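Local coordinates for putative hydrogenase (Pyrococcus furiosus, PDB 3LYU), which is probably a flavin- and [2Fe-2S]-dependent oxidoreductase, represented here by one alpha/beta domain, at residues T11-E16 / Y34-A39; G25-I30 / V52-M57; D46-H51 / V68-V73; K98-L103 / F124-E129. All coordinates share one frame; numbering follows the deposited sequence.

Interaction 1 of 4, residues T11-E16 / Y34-A39; sequences TPVPME and YPIAKA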
# COMPACT_ATOMS: atom_id res chain seq x y z
N THR B 11 -10.37 5.16 -7.95
CA THR B 11 -10.17 4.48 -6.68
C THR B 11 -10.40 2.97 -6.83
O THR B 11 -11.52 2.55 -7.13
CB THR B 11 -11.14 5.03 -5.60
OG1 THR B 11 -10.87 6.41 -5.39
CG2 THR B 11 -10.98 4.27 -4.28
N PRO B 12 -9.35 2.14 -6.64
CA PRO B 12 -9.51 0.69 -6.75
C PRO B 12 -10.45 0.21 -5.67
O PRO B 12 -10.21 0.45 -4.48
CB PRO B 12 -8.09 0.18 -6.56
CG PRO B 12 -7.50 1.19 -5.62
CD PRO B 12 -7.98 2.49 -6.22
N VAL B 13 -11.52 -0.46 -6.07
CA VAL B 13 -12.50 -0.93 -5.11
C VAL B 13 -12.84 -2.39 -5.37
O VAL B 13 -12.71 -2.86 -6.50
CB VAL B 13 -13.78 -0.04 -5.21
CG1 VAL B 13 -14.58 -0.39 -6.46
CG2 VAL B 13 -14.60 -0.14 -3.97
N PRO B 14 -13.22 -3.14 -4.32
CA PRO B 14 -13.58 -4.55 -4.44
C PRO B 14 -15.00 -4.75 -4.97
O PRO B 14 -15.92 -4.04 -4.59
CB PRO B 14 -13.41 -5.06 -3.01
CG PRO B 14 -13.81 -3.89 -2.20
CD PRO B 14 -13.10 -2.76 -2.90
N MSE B 15 -15.16 -5.73 -5.86
CA MSE B 15 -16.47 -6.01 -6.45
C MSE B 15 -17.21 -7.16 -5.78
O MSE B 15 -17.20 -8.28 -6.28
CB MSE B 15 -16.29 -6.31 -7.94
CG MSE B 15 -16.04 -5.06 -8.79
SE MSE B 15 -17.50 -3.78 -8.60
CE MSE B 15 -16.56 -2.22 -8.08
N GLU B 16 -17.86 -6.88 -4.66
CA GLU B 16 -18.59 -7.91 -3.92
C GLU B 16 -20.00 -7.47 -3.58
O GLU B 16 -20.37 -6.32 -3.79
CB GLU B 16 -17.89 -8.24 -2.61
CG GLU B 16 -16.42 -8.58 -2.75
CD GLU B 16 -15.80 -9.02 -1.46
OE1 GLU B 16 -16.02 -8.36 -0.42
OE2 GLU B 16 -15.08 -10.04 -1.49
N TYR B 34 -19.65 7.56 -9.73
CA TYR B 34 -20.61 7.09 -10.72
C TYR B 34 -20.28 5.69 -11.24
O TYR B 34 -21.03 4.75 -10.97
CB TYR B 34 -20.73 8.07 -11.88
CG TYR B 34 -21.58 7.54 -13.02
CD1 TYR B 34 -22.85 6.99 -12.77
CD2 TYR B 34 -21.14 7.63 -14.34
CE1 TYR B 34 -23.65 6.53 -13.82
CE2 TYR B 34 -21.94 7.18 -15.39
CZ TYR B 34 -23.19 6.63 -15.13
OH TYR B 34 -23.97 6.21 -16.18
N PRO B 35 -19.17 5.54 -11.98
CA PRO B 35 -18.83 4.21 -12.49
C PRO B 35 -18.69 3.12 -11.42
O PRO B 35 -18.89 1.95 -11.67
CB PRO B 35 -17.53 4.45 -13.26
CG PRO B 35 -16.96 5.67 -12.59
CD PRO B 35 -18.16 6.53 -12.39
N ILE B 36 -18.35 3.53 -10.21
CA ILE B 36 -18.21 2.59 -9.12
C ILE B 36 -19.57 2.08 -8.65
O ILE B 36 -19.78 0.88 -8.50
CB ILE B 36 -17.50 3.24 -7.93
CG1 ILE B 36 -16.05 3.55 -8.32
CG2 ILE B 36 -17.55 2.33 -6.72
CD1 ILE B 36 -15.21 4.15 -7.20
N ALA B 37 -20.49 3.02 -8.41
CA ALA B 37 -21.84 2.70 -7.94
C ALA B 37 -22.62 1.92 -9.00
O ALA B 37 -23.44 1.07 -8.69
CB ALA B 37 -22.59 3.98 -7.58
N LYS B 38 -22.36 2.23 -10.26
CA LYS B 38 -23.03 1.57 -11.37
C LYS B 38 -22.69 0.09 -11.36
O LYS B 38 -23.56 -0.77 -11.50
CB LYS B 38 -22.60 2.21 -12.68
CG LYS B 38 -23.38 1.75 -13.88
CD LYS B 38 -22.95 2.55 -15.09
CE LYS B 38 -23.68 2.10 -16.34
NZ LYS B 38 -23.12 2.80 -17.54
N ALA B 39 -21.40 -0.21 -11.19
CA ALA B 39 -20.90 -1.58 -11.16
C ALA B 39 -21.34 -2.36 -9.91
O ALA B 39 -21.53 -3.57 -9.97
CB ALA B 39 -19.41 -1.57 -11.25
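Val13 and Ile36 face each other obliquely across the gap between the loop 11-16 and the helix segment 34-39. The loop residue has its CB directed at the helix, and its CG1 sits in the crowded position between its own backbone N and carbonyl carbon (chi1 75°). From there Val13 CG1 meets Ile36 CG2 at 4.0 Å. Ile36 holds CG2 anti to its backbone N, while its CG1 arm runs straight (chi2 -177°) and carries Ile36 CD1 to 4.0 Å from the carbonyl oxygen, atom O, of Thr11. One isoleucine thus spans two residues of the loop, with a methyl on each. The helix is 29-42, the crossover between strands 20-26 and 46-54 of a parallel Rossmann-like sheet, and the loop leads into the first of those strands. Further along, the selenomethionine Met15 bends at chi2 and chi3, which brings its SE to 3.9 Å from CB of Ala39, which points at the loop. No hydrogen bond crosses between the segments; polar fastening comes from outside residues, Pro14 O accepting from Trp40 NE1 and Thr11 OG1 bonding to Glu32 OE1. A second subunit packs against the far end of the contact, its own Met15 and Ala39 touching the same residues here.

Interaction 2 of 4, residues G25-I30 / V52-M57; sequences GAYTGI and VTFEPM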
# COMPACT_ATOMS: atom_id res chain seq x y z
N GLY B 25 -20.90 11.19 -3.02
CA GLY B 25 -19.99 11.95 -3.86
C GLY B 25 -20.18 13.41 -3.57
O GLY B 25 -21.25 13.95 -3.81
N ALA B 26 -19.15 14.06 -3.04
CA ALA B 26 -19.23 15.48 -2.74
C ALA B 26 -18.64 16.29 -3.89
O ALA B 26 -17.59 15.95 -4.43
CB ALA B 26 -18.49 15.78 -1.45
N TYR B 27 -19.32 17.36 -4.26
CA TYR B 27 -18.86 18.22 -5.35
C TYR B 27 -18.63 17.38 -6.60
O TYR B 27 -19.49 16.58 -6.97
CB TYR B 27 -17.57 18.96 -4.94
CG TYR B 27 -17.69 19.84 -3.69
CD1 TYR B 27 -17.20 19.40 -2.45
CD2 TYR B 27 -18.31 21.09 -3.74
CE1 TYR B 27 -17.34 20.19 -1.30
CE2 TYR B 27 -18.45 21.88 -2.59
CZ TYR B 27 -17.96 21.43 -1.38
OH TYR B 27 -18.11 22.21 -0.24
N THR B 28 -17.48 17.53 -7.26
CA THR B 28 -17.20 16.77 -8.48
C THR B 28 -16.83 15.33 -8.16
O THR B 28 -16.60 14.52 -9.07
CB THR B 28 -16.05 17.41 -9.31
OG1 THR B 28 -14.80 17.23 -8.64
CG2 THR B 28 -16.30 18.90 -9.50
N GLY B 29 -16.77 15.01 -6.87
CA GLY B 29 -16.42 13.67 -6.47
C GLY B 29 -17.42 12.67 -7.02
O GLY B 29 -17.10 11.48 -7.13
N ILE B 30 -18.62 13.13 -7.39
CA ILE B 30 -19.67 12.25 -7.92
C ILE B 30 -19.30 11.64 -9.28
O ILE B 30 -19.78 10.56 -9.63
CB ILE B 30 -21.03 13.00 -8.04
CG1 ILE B 30 -22.19 12.00 -8.14
CG2 ILE B 30 -21.03 13.90 -9.27
CD1 ILE B 30 -22.38 11.18 -6.90
N VAL B 52 -23.85 15.67 -2.86
CA VAL B 52 -24.01 16.94 -2.16
C VAL B 52 -23.06 17.94 -2.82
O VAL B 52 -21.84 17.75 -2.83
CB VAL B 52 -23.69 16.81 -0.65
CG1 VAL B 52 -24.03 18.12 0.06
CG2 VAL B 52 -24.49 15.66 -0.04
N THR B 53 -23.63 18.99 -3.38
CA THR B 53 -22.84 20.02 -4.06
C THR B 53 -23.67 21.30 -4.15
O THR B 53 -24.76 21.36 -3.59
CB THR B 53 -22.43 19.54 -5.48
OG1 THR B 53 -21.43 20.41 -6.01
CG2 THR B 53 -23.64 19.51 -6.41
N PHE B 54 -23.15 22.32 -4.84
CA PHE B 54 -23.88 23.58 -4.99
C PHE B 54 -24.87 23.50 -6.14
O PHE B 54 -24.66 22.75 -7.09
CB PHE B 54 -22.89 24.73 -5.22
CG PHE B 54 -22.06 25.05 -4.02
CD1 PHE B 54 -22.66 25.42 -2.82
CD2 PHE B 54 -20.67 24.99 -4.09
CE1 PHE B 54 -21.89 25.72 -1.70
CE2 PHE B 54 -19.89 25.29 -2.97
CZ PHE B 54 -20.51 25.66 -1.77
N GLU B 55 -25.96 24.25 -6.04
CA GLU B 55 -27.00 24.22 -7.06
C GLU B 55 -26.50 24.20 -8.51
O GLU B 55 -26.98 23.41 -9.33
CB GLU B 55 -27.95 25.40 -6.88
CG GLU B 55 -28.79 25.31 -5.62
CD GLU B 55 -29.78 26.47 -5.49
OE1 GLU B 55 -30.51 26.51 -4.47
OE2 GLU B 55 -29.82 27.33 -6.40
N PRO B 56 -25.53 25.07 -8.85
CA PRO B 56 -24.99 25.13 -10.21
C PRO B 56 -23.93 24.07 -10.54
O PRO B 56 -23.17 24.25 -11.50
CB PRO B 56 -24.41 26.53 -10.28
CG PRO B 56 -23.86 26.71 -8.88
CD PRO B 56 -25.01 26.18 -8.03
N MSE B 57 -23.89 22.98 -9.78
CA MSE B 57 -22.88 21.95 -10.01
C MSE B 57 -23.33 20.50 -10.04
O MSE B 57 -22.49 19.60 -10.08
CB MSE B 57 -21.79 22.07 -8.96
CG MSE B 57 -20.99 23.34 -9.03
SE MSE B 57 -19.69 23.34 -7.65
CE MSE B 57 -18.81 21.63 -8.06
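Tyr27 is the centre of this contact, and its side chain meets the segment 52-57 from CB outward. At the root, Tyr27 CB lies 4.3 Å from the CE methyl of the selenomethionine Met57. The ring leaves with CG anti to the carbonyl carbon, and Tyr27 CD2 passes Thr53 OG1 at 3.9 Å. Next along the same edge, Tyr27 CE2 lies 3.7 Å from Phe54 CE2, which sits in the plane of the tyrosine ring. The two rings make an offset edge-to-face pair, the tyrosine edge turned to the phenylalanine face, with planes 60° apart. Beyond these atoms the tyrosine also packs on Met88 and Val91 of helix 84-104 and on Pro116. The bent end of Met57 reaches Thr28 as well, Met57 CE to Thr28 CG2 at 4.0 Å, and a fourth subunit packs on Tyr27, Thr28 and Met57. The backbone sets the ring's place: Tyr27 N points nearly straight (171°) at Val52 O, 2.9 Å away and in the plane of that carbonyl. Val52 N returns a longer bond to Gly25 O, so Ala26 and Val52 pair as neighbours in a parallel sheet. The strand then ends in a type II' turn from Ala26 to Gly29, in which Tyr27 has a positive phi. A glycine-containing turn joining the first strand to helix 29-42 within a beta-alpha-beta unit is typical of Rossmann-like folds; in ferredoxin-reductase relatives the equivalent turn borders the pyridine nucleotide site, which probably applies here as well.

Interaction 3 of 4, residues D46-H51 / V68-V73; sequences DVTTLH and VTRHIV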
# COMPACT_ATOMS: atom_id res chain seq x y z
N ASP B 46 -27.58 -3.09 -3.43
CA ASP B 46 -28.64 -2.09 -3.42
C ASP B 46 -27.97 -0.77 -3.09
O ASP B 46 -27.99 -0.32 -1.95
CB ASP B 46 -29.67 -2.43 -2.33
CG ASP B 46 -30.73 -1.35 -2.18
OD1 ASP B 46 -31.54 -1.16 -3.10
OD2 ASP B 46 -30.75 -0.68 -1.12
N VAL B 47 -27.36 -0.15 -4.09
CA VAL B 47 -26.67 1.11 -3.84
C VAL B 47 -27.55 2.32 -4.10
O VAL B 47 -28.28 2.39 -5.08
CB VAL B 47 -25.35 1.19 -4.68
CG1 VAL B 47 -25.66 1.06 -6.15
CG2 VAL B 47 -24.63 2.51 -4.40
N THR B 48 -27.51 3.27 -3.17
CA THR B 48 -28.26 4.51 -3.29
C THR B 48 -27.17 5.57 -3.19
O THR B 48 -26.41 5.61 -2.22
CB THR B 48 -29.25 4.70 -2.13
OG1 THR B 48 -28.55 5.17 -0.98
CG2 THR B 48 -29.94 3.38 -1.78
N THR B 49 -27.08 6.42 -4.21
CA THR B 49 -26.04 7.44 -4.23
C THR B 49 -26.51 8.78 -3.71
O THR B 49 -27.68 9.15 -3.85
CB THR B 49 -25.46 7.66 -5.65
OG1 THR B 49 -26.51 8.04 -6.55
CG2 THR B 49 -24.79 6.40 -6.16
N LEU B 50 -25.59 9.52 -3.11
CA LEU B 50 -25.93 10.83 -2.60
C LEU B 50 -24.93 11.82 -3.16
O LEU B 50 -23.73 11.63 -3.04
CB LEU B 50 -25.87 10.83 -1.07
CG LEU B 50 -25.83 12.21 -0.39
CD1 LEU B 50 -27.13 12.94 -0.64
CD2 LEU B 50 -25.57 12.06 1.09
N HIS B 51 -25.43 12.87 -3.80
CA HIS B 51 -24.54 13.89 -4.35
C HIS B 51 -24.82 15.20 -3.64
O HIS B 51 -25.91 15.77 -3.80
CB HIS B 51 -24.77 14.08 -5.86
CG HIS B 51 -23.79 15.03 -6.49
ND1 HIS B 51 -24.03 15.66 -7.70
CD2 HIS B 51 -22.56 15.44 -6.10
CE1 HIS B 51 -23.00 16.41 -8.01
NE2 HIS B 51 -22.09 16.30 -7.06
N VAL B 68 -28.55 3.15 -10.20
CA VAL B 68 -28.68 2.71 -8.81
C VAL B 68 -30.15 2.60 -8.43
O VAL B 68 -31.02 3.09 -9.14
CB VAL B 68 -27.98 3.68 -7.84
CG1 VAL B 68 -26.53 3.86 -8.23
CG2 VAL B 68 -28.71 5.03 -7.84
N THR B 69 -30.43 1.96 -7.30
CA THR B 69 -31.82 1.82 -6.87
C THR B 69 -32.37 3.22 -6.62
O THR B 69 -33.47 3.53 -7.05
CB THR B 69 -31.95 0.98 -5.59
OG1 THR B 69 -31.60 1.76 -4.44
CG2 THR B 69 -31.03 -0.21 -5.65
N ARG B 70 -31.58 4.05 -5.94
CA ARG B 70 -31.99 5.42 -5.62
C ARG B 70 -30.84 6.44 -5.62
O ARG B 70 -29.80 6.23 -4.99
CB ARG B 70 -32.66 5.45 -4.26
CG ARG B 70 -33.22 6.79 -3.89
CD ARG B 70 -32.96 7.07 -2.44
NE ARG B 70 -33.47 6.09 -1.55
CZ ARG B 70 -32.96 5.35 -0.57
NH1 ARG B 70 -33.86 4.58 -0.02
NH2 ARG B 70 -31.70 5.31 -0.14
N HIS B 71 -31.05 7.55 -6.30
CA HIS B 71 -30.05 8.61 -6.34
C HIS B 71 -30.57 9.88 -5.69
O HIS B 71 -31.59 10.42 -6.09
CB HIS B 71 -29.65 8.92 -7.78
CG HIS B 71 -28.76 10.12 -7.90
ND1 HIS B 71 -27.56 10.23 -7.22
CD2 HIS B 71 -28.92 11.29 -8.57
CE1 HIS B 71 -27.02 11.41 -7.47
NE2 HIS B 71 -27.83 12.07 -8.28
N ILE B 72 -29.84 10.37 -4.69
CA ILE B 72 -30.24 11.59 -3.98
C ILE B 72 -29.34 12.78 -4.29
O ILE B 72 -28.11 12.65 -4.31
CB ILE B 72 -30.20 11.39 -2.43
CG1 ILE B 72 -31.02 10.15 -2.04
CG2 ILE B 72 -30.72 12.64 -1.73
CD1 ILE B 72 -32.44 10.13 -2.60
N VAL B 73 -29.95 13.94 -4.54
CA VAL B 73 -29.17 15.14 -4.83
C VAL B 73 -29.58 16.22 -3.84
O VAL B 73 -30.77 16.50 -3.67
CB VAL B 73 -29.42 15.66 -6.30
CG1 VAL B 73 -28.47 16.83 -6.60
CG2 VAL B 73 -29.20 14.55 -7.31
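Parallel strand pairing joins the outermost strand 70-76 to its neighbour 46-54, the two strands of a beta-alpha-beta unit with helix 61-65 between them. The axes of the two segments run only 13° apart. Ile72 grips both sides of Leu50: its N bonds almost straight (176°) to Thr49 O at 2.6 Å, and its O accepts His51 N at 2.7 Å. On the face carrying Thr49 and His71, the histidine has CG anti to the backbone N, which brings its ring edge toward the threonine. Thr49 OG1 and His71 ND1 lie 2.5 Å apart in a short hydrogen bond that either could donate. His51 CB, 3.8 Å from His71 CE1, flanks the same edge, and the His71 side chain also packs on Leu64 of helix 61-65. An alanine at His71 would lose the ring and its bond to Thr49 OG1, and would probably loosen the packing against Leu64. Val68 CG1 adds an apolar touch on Val47 CG1 at 3.6 Å. On the other face, Arg70 reaches beyond the strands to Glu106 in a salt bridge, and Leu50 CD1 rests 3.8 Å from Ile72 CG2.

Interaction 4 of 4, residues K98-L103 / F124-E129; sequences KVRELL and FEVVKE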
# COMPACT_ATOMS: atom_id res chain seq x y z
N LYS B 98 -27.86 14.96 6.09
CA LYS B 98 -28.49 13.96 5.23
C LYS B 98 -28.03 12.53 5.54
O LYS B 98 -28.83 11.60 5.48
CB LYS B 98 -28.22 14.26 3.75
CG LYS B 98 -29.49 14.32 2.89
CD LYS B 98 -30.42 13.14 3.16
CE LYS B 98 -31.56 13.07 2.15
NZ LYS B 98 -32.33 14.33 2.08
N VAL B 99 -26.75 12.38 5.86
CA VAL B 99 -26.19 11.07 6.19
C VAL B 99 -26.76 10.60 7.53
O VAL B 99 -27.26 9.49 7.66
CB VAL B 99 -24.65 11.14 6.28
CG1 VAL B 99 -24.08 9.82 6.79
CG2 VAL B 99 -24.08 11.47 4.91
N ARG B 100 -26.68 11.48 8.53
CA ARG B 100 -27.21 11.21 9.85
C ARG B 100 -28.66 10.76 9.68
O ARG B 100 -29.12 9.81 10.30
CB ARG B 100 -27.18 12.49 10.68
CG ARG B 100 -27.96 12.43 11.98
CD ARG B 100 -27.20 11.65 13.02
NE ARG B 100 -26.01 12.36 13.46
CZ ARG B 100 -25.08 11.84 14.27
NH1 ARG B 100 -25.21 10.60 14.72
NH2 ARG B 100 -24.04 12.57 14.63
N GLU B 101 -29.38 11.46 8.81
CA GLU B 101 -30.77 11.18 8.52
C GLU B 101 -31.01 9.84 7.81
O GLU B 101 -32.03 9.19 8.03
CB GLU B 101 -31.34 12.32 7.68
CG GLU B 101 -32.60 11.97 6.91
CD GLU B 101 -33.04 13.09 5.98
OE1 GLU B 101 -33.88 12.84 5.09
OE2 GLU B 101 -32.53 14.22 6.14
N LEU B 102 -30.08 9.44 6.95
CA LEU B 102 -30.20 8.19 6.22
C LEU B 102 -29.77 6.98 7.01
O LEU B 102 -30.19 5.86 6.72
CB LEU B 102 -29.38 8.26 4.93
CG LEU B 102 -29.96 9.07 3.78
CD1 LEU B 102 -28.89 9.20 2.70
CD2 LEU B 102 -31.21 8.40 3.23
N LEU B 103 -28.91 7.19 8.00
CA LEU B 103 -28.44 6.10 8.84
C LEU B 103 -29.38 5.90 10.01
O LEU B 103 -29.55 4.79 10.51
CB LEU B 103 -27.03 6.40 9.35
CG LEU B 103 -25.86 6.06 8.43
CD1 LEU B 103 -26.12 6.60 7.04
CD2 LEU B 103 -24.59 6.64 9.01
N PHE B 124 -17.23 10.53 8.39
CA PHE B 124 -16.76 9.33 9.06
C PHE B 124 -17.23 9.31 10.52
O PHE B 124 -17.51 8.26 11.09
CB PHE B 124 -15.23 9.25 8.98
CG PHE B 124 -14.62 8.25 9.91
CD1 PHE B 124 -14.22 8.61 11.20
CD2 PHE B 124 -14.45 6.93 9.51
CE1 PHE B 124 -13.68 7.67 12.08
CE2 PHE B 124 -13.91 5.98 10.39
CZ PHE B 124 -13.52 6.36 11.67
N GLU B 125 -17.33 10.50 11.10
CA GLU B 125 -17.77 10.64 12.48
C GLU B 125 -19.23 10.16 12.62
O GLU B 125 -19.60 9.51 13.59
CB GLU B 125 -17.67 12.10 12.93
CG GLU B 125 -16.33 12.77 12.62
CD GLU B 125 -15.12 11.98 13.11
OE1 GLU B 125 -15.15 11.49 14.27
OE2 GLU B 125 -14.13 11.87 12.34
N VAL B 126 -20.04 10.51 11.62
CA VAL B 126 -21.44 10.14 11.61
C VAL B 126 -21.60 8.64 11.41
O VAL B 126 -22.50 8.01 11.97
CB VAL B 126 -22.20 10.89 10.47
CG1 VAL B 126 -23.64 10.40 10.39
CG2 VAL B 126 -22.17 12.37 10.72
N VAL B 127 -20.70 8.06 10.62
CA VAL B 127 -20.75 6.64 10.33
C VAL B 127 -20.28 5.76 11.47
O VAL B 127 -20.91 4.76 11.78
CB VAL B 127 -19.94 6.31 9.06
CG1 VAL B 127 -20.02 4.84 8.76
CG2 VAL B 127 -20.49 7.09 7.90
N LYS B 128 -19.16 6.13 12.09
CA LYS B 128 -18.63 5.35 13.21
C LYS B 128 -19.67 5.37 14.32
O LYS B 128 -19.68 4.53 15.22
CB LYS B 128 -17.30 5.95 13.70
CG LYS B 128 -17.41 7.40 14.18
CD LYS B 128 -16.66 7.63 15.50
CE LYS B 128 -15.15 7.50 15.37
NZ LYS B 128 -14.53 8.76 14.89
N GLU B 129 -20.56 6.35 14.24
CA GLU B 129 -21.62 6.54 15.22
C GLU B 129 -22.67 5.43 15.17
O GLU B 129 -23.23 5.06 16.19
CB GLU B 129 -22.31 7.88 14.95
CG GLU B 129 -23.29 8.33 16.03
CD GLU B 129 -22.63 9.19 17.09
OE1 GLU B 129 -21.63 8.73 17.69
OE2 GLU B 129 -23.11 10.32 17.33
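Val126 is the apolar centre, aimed from helix 117-130 at helix 84-104. Its CG1, anti to the backbone N, fits between Val99 CG1 at 3.7 Å and the backbone CA of Arg100, also at 3.7 Å. Leu103, one turn on from Val99, slides its CD2 beneath the same valine, 3.9 Å from Val126 O, and extends to Val127 CG2 at 4.3 Å. Val99 and Leu103 also rest on Ile24 and Leu22 of strand 20-26, so this centre is closed on the sheet side. Outward lies Arg100. Its CG is anti to the backbone N, and bends at chi2 and chi3 fold the guanidinium back so that one face lies over the isopropyl end of Val126. The edge of that group meets Glu129 CG, 3.2 Å from Arg100 NH1. Arg100 NH1 also makes a salt bridge with Glu129 OE2 at 3.4 Å, its hydrogen bond weak and the two planar groups turned 44° apart; Tyr130 OH is a second, weak partner. An alanine at Arg100 would lose this bridge and is likely to uncover the outer side of Val126. With segment axes 9.7 Å apart at closest and 15° from parallel, the pair shows how neighbouring helices pack side by side on one face of a parallel sheet in a Rossmann-like alpha/beta sandwich.

Interactions 2 and 3 belong to the sheet and share strand 46-54, with Tyr27 O meeting His51 NE2 where they join; both rest on backbone hydrogen bonds, one adding aromatic packing, the other a threonine-histidine bond. Interaction 1 packs a loop on a helix and interaction 4 packs helix on helix, neither with backbone hydrogen bonds across. The touching residues of interaction 2 are all buried and those of 1 and 4 mostly so, with exposed Glu129 at the charged outer edge of 4; interaction 3 is only partly buried, Thr69 being exposed. Ala37 ties interaction 1 to Val47 and Thr49 of interaction 3, while Lys98 and Val99 of interaction 4 touch Ile72 and Leu50. Interaction 3 alone meets no other subunit.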